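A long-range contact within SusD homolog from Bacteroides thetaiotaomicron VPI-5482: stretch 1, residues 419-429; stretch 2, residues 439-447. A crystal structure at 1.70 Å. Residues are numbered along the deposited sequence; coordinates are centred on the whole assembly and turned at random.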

# COMPACT_ATOMS: atom_id res chain seq x y z
N ALA A 419 10.00 21.91 3.30
CA ALA A 419 10.43 20.51 3.42
C ALA A 419 10.58 20.12 4.91
O ALA A 419 10.06 19.10 5.34
CB ALA A 419 11.71 20.27 2.68
N TYR A 420 11.27 20.96 5.67
CA TYR A 420 11.41 20.72 7.09
C TYR A 420 10.08 20.70 7.83
O TYR A 420 9.85 19.85 8.69
CB TYR A 420 12.33 21.77 7.71
CG TYR A 420 13.78 21.38 7.75
CD1 TYR A 420 14.22 20.46 8.68
CD2 TYR A 420 14.72 21.96 6.90
CE1 TYR A 420 15.56 20.11 8.75
CE2 TYR A 420 16.05 21.63 6.99
CZ TYR A 420 16.45 20.69 7.90
OH TYR A 420 17.77 20.35 8.02
N ASN A 421 9.19 21.63 7.51
CA ASN A 421 7.90 21.69 8.17
C ASN A 421 7.08 20.43 7.93
O ASN A 421 6.41 19.95 8.85
CB ASN A 421 7.11 22.95 7.77
CG ASN A 421 7.69 24.24 8.33
OD1 ASN A 421 8.47 24.24 9.29
ND2 ASN A 421 7.32 25.36 7.72
N ALA A 422 7.16 19.89 6.72
CA ALA A 422 6.38 18.71 6.34
C ALA A 422 6.88 17.49 7.09
O ALA A 422 6.08 16.78 7.75
CB ALA A 422 6.43 18.48 4.82
N ILE A 423 8.19 17.26 7.05
CA ILE A 423 8.78 16.11 7.78
C ILE A 423 8.65 16.26 9.32
O ILE A 423 8.30 15.30 10.01
CB ILE A 423 10.22 15.73 7.33
CG1 ILE A 423 10.60 14.39 8.00
CG2 ILE A 423 11.25 16.83 7.64
CD1 ILE A 423 11.69 13.61 7.30
N ASN A 424 8.84 17.47 9.83
CA ASN A 424 8.71 17.70 11.30
C ASN A 424 7.27 17.55 11.79
O ASN A 424 7.06 17.10 12.91
CB ASN A 424 9.38 18.99 11.71
CG ASN A 424 10.89 18.88 11.71
OD1 ASN A 424 11.43 17.77 11.82
ND2 ASN A 424 11.57 20.01 11.56
N ALA A 425 6.27 17.80 10.93
CA ALA A 425 4.87 17.57 11.34
C ALA A 425 4.69 16.10 11.61
O ALA A 425 4.07 15.70 12.63
CB ALA A 425 3.88 18.01 10.28
N VAL A 426 5.24 15.29 10.71
CA VAL A 426 5.17 13.84 10.85
C VAL A 426 5.95 13.34 12.10
O VAL A 426 5.43 12.52 12.87
CB VAL A 426 5.64 13.12 9.59
CG1 VAL A 426 5.71 11.62 9.84
CG2 VAL A 426 4.67 13.44 8.45
N ARG A 427 7.15 13.86 12.31
CA ARG A 427 7.95 13.47 13.48
C ARG A 427 7.26 13.88 14.80
O ARG A 427 7.23 13.11 15.77
CB ARG A 427 9.30 14.20 13.45
CG ARG A 427 10.19 14.04 12.23
CD ARG A 427 11.10 12.95 12.28
NE ARG A 427 11.95 12.96 13.49
CZ ARG A 427 12.47 11.85 14.00
NH1 ARG A 427 12.28 10.68 13.37
NH2 ARG A 427 13.16 11.88 15.13
N ARG A 428 6.70 15.08 14.84
CA ARG A 428 6.04 15.53 16.06
C ARG A 428 4.86 14.63 16.42
O ARG A 428 4.67 14.24 17.56
CB ARG A 428 5.60 16.99 15.88
CG ARG A 428 6.81 17.92 15.84
CD ARG A 428 6.45 19.32 15.42
NE ARG A 428 7.60 20.18 15.39
CZ ARG A 428 7.56 21.50 15.19
NH1 ARG A 428 6.40 22.12 14.97
NH2 ARG A 428 8.68 22.21 15.19
N ARG A 429 4.03 14.32 15.43
CA ARG A 429 2.90 13.45 15.72
C ARG A 429 3.45 12.08 16.19
O ARG A 429 2.89 11.47 17.12
CB ARG A 429 2.01 13.33 14.47
CG ARG A 429 0.66 12.72 14.70
CD ARG A 429 0.66 11.21 14.61
NE ARG A 429 0.92 10.74 13.28
CZ ARG A 429 0.02 10.55 12.32
NH1 ARG A 429 -1.28 10.82 12.53
NH2 ARG A 429 0.40 10.08 11.15
N ALA A 439 13.64 17.79 20.63
CA ALA A 439 14.09 16.38 20.66
C ALA A 439 13.60 15.55 19.47
O ALA A 439 14.33 14.68 18.99
CB ALA A 439 13.69 15.71 21.96
N CYS A 440 12.37 15.78 19.01
CA CYS A 440 11.85 15.00 17.90
C CYS A 440 12.14 15.57 16.53
O CYS A 440 12.17 14.81 15.54
CB CYS A 440 10.32 14.81 18.02
SG CYS A 440 9.33 16.33 18.03
N ASP A 441 12.29 16.89 16.42
CA ASP A 441 12.49 17.50 15.09
C ASP A 441 13.77 17.08 14.43
O ASP A 441 14.77 16.88 15.11
CB ASP A 441 12.52 19.04 15.15
CG ASP A 441 11.16 19.67 15.35
OD1 ASP A 441 10.12 18.99 15.26
OD2 ASP A 441 11.13 20.89 15.59
N LEU A 442 13.75 16.96 13.10
CA LEU A 442 14.98 16.81 12.35
C LEU A 442 15.68 18.13 12.52
O LEU A 442 15.06 19.18 12.32
CB LEU A 442 14.81 16.62 10.84
CG LEU A 442 14.54 15.27 10.21
CD1 LEU A 442 13.21 14.82 10.64
CD2 LEU A 442 14.60 15.36 8.66
N PRO A 443 16.99 18.10 12.83
CA PRO A 443 17.77 19.29 13.01
C PRO A 443 18.00 20.06 11.72
O PRO A 443 18.06 19.46 10.68
CB PRO A 443 19.11 18.75 13.51
CG PRO A 443 19.23 17.47 12.87
CD PRO A 443 17.83 16.89 12.90
N GLN A 444 18.08 21.38 11.84
CA GLN A 444 18.52 22.26 10.78
C GLN A 444 19.97 21.90 10.50
O GLN A 444 20.65 21.29 11.35
CB GLN A 444 18.48 23.72 11.21
CG GLN A 444 17.11 24.24 11.43
CD GLN A 444 16.28 24.24 10.16
OE1 GLN A 444 16.61 24.89 9.19
NE2 GLN A 444 15.18 23.53 10.19
N GLY A 445 20.46 22.32 9.34
CA GLY A 445 21.84 22.05 8.97
C GLY A 445 22.06 20.85 8.08
O GLY A 445 23.20 20.58 7.67
N LEU A 446 21.00 20.10 7.79
CA LEU A 446 21.14 18.94 6.90
C LEU A 446 21.28 19.42 5.46
O LEU A 446 20.75 20.50 5.09
CB LEU A 446 19.95 18.01 7.02
CG LEU A 446 19.68 17.35 8.36
CD1 LEU A 446 18.33 16.68 8.34
CD2 LEU A 446 20.76 16.34 8.72
N ASP A 447 21.99 18.65 4.64
CA ASP A 447 22.13 19.02 3.24
C ASP A 447 21.35 18.07 2.37
O ASP A 447 20.59 17.22 2.85
CB ASP A 447 23.62 19.10 2.84
CG ASP A 447 24.33 17.72 2.84
OD1 ASP A 447 23.72 16.67 3.19
OD2 ASP A 447 25.52 17.70 2.50
O HOH W 1 14.31 21.70 12.17
O HOH W 2 15.13 13.60 16.71

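Residues 419-429 form one continuous helical segment, with i to i+4 bonds such as Asn424 N to Tyr420 O at 2.8 Å. Stretch 2 has no regular secondary structure, and four of its backbone atoms, Cys440 O, Leu442 N, Pro443 O and Leu446 N, hydrogen-bond to helix side chains; 578 Å² is buried, both sides summed.

Tyr420 contributes the largest covered area, 113 Å². Its CA-to-CB bond points toward stretch 2, and its hydroxyl both gives and receives: OH donates to Pro443 O at 2.8 Å, and Leu446 N donates to OH at 3.2 Å with an N-H...O angle of 150°. Pro443 O lies at the ring edge, near its plane, while Gln444 NE2 sits over one face, 3.5 Å from Tyr420 CG. The aromatic carbons meet apolar atoms, with Tyr420 CE1 4.1 Å from Leu442 CB.

One turn on, Ile423 offers only hydrocarbon: its CD1 packs 3.7 Å from Leu442 CD2, suiting a buried branched chain.

Asn424, also buried, has both ends of its amide employed. OD1 accepts from Leu442 N at 2.8 Å and 154°, and ND2 donates weakly to water 1 at 3.3 Å. That water donates to Leu442 O at 2.6 Å and accepts from Gln444 NE2 at 2.8 Å, bridging helix and loop.

Arg427, with chi1 to chi3 all m, folds so that NE donates to Cys440 O at 2.8 Å and 147°; NH2 adds a weak bond to the same Cys440 O at 3.1 Å. Arg427 CD lies 3.3 Å from Leu442 CD1, a tight approach for two carbons.

Arg428 starts sideways, but its extended chain (chi2 and chi3 t) carries the guanidinium to Asp441. The salt bridge is two-pronged: Arg428 NE donates to Asp441 OD1 and Arg428 NH2 to Asp441 OD2, both at 2.8 Å, with N-H...acceptor angles of 162° and 177°. Along the way, Arg428 CG passes 3.7 Å from Cys440 SG.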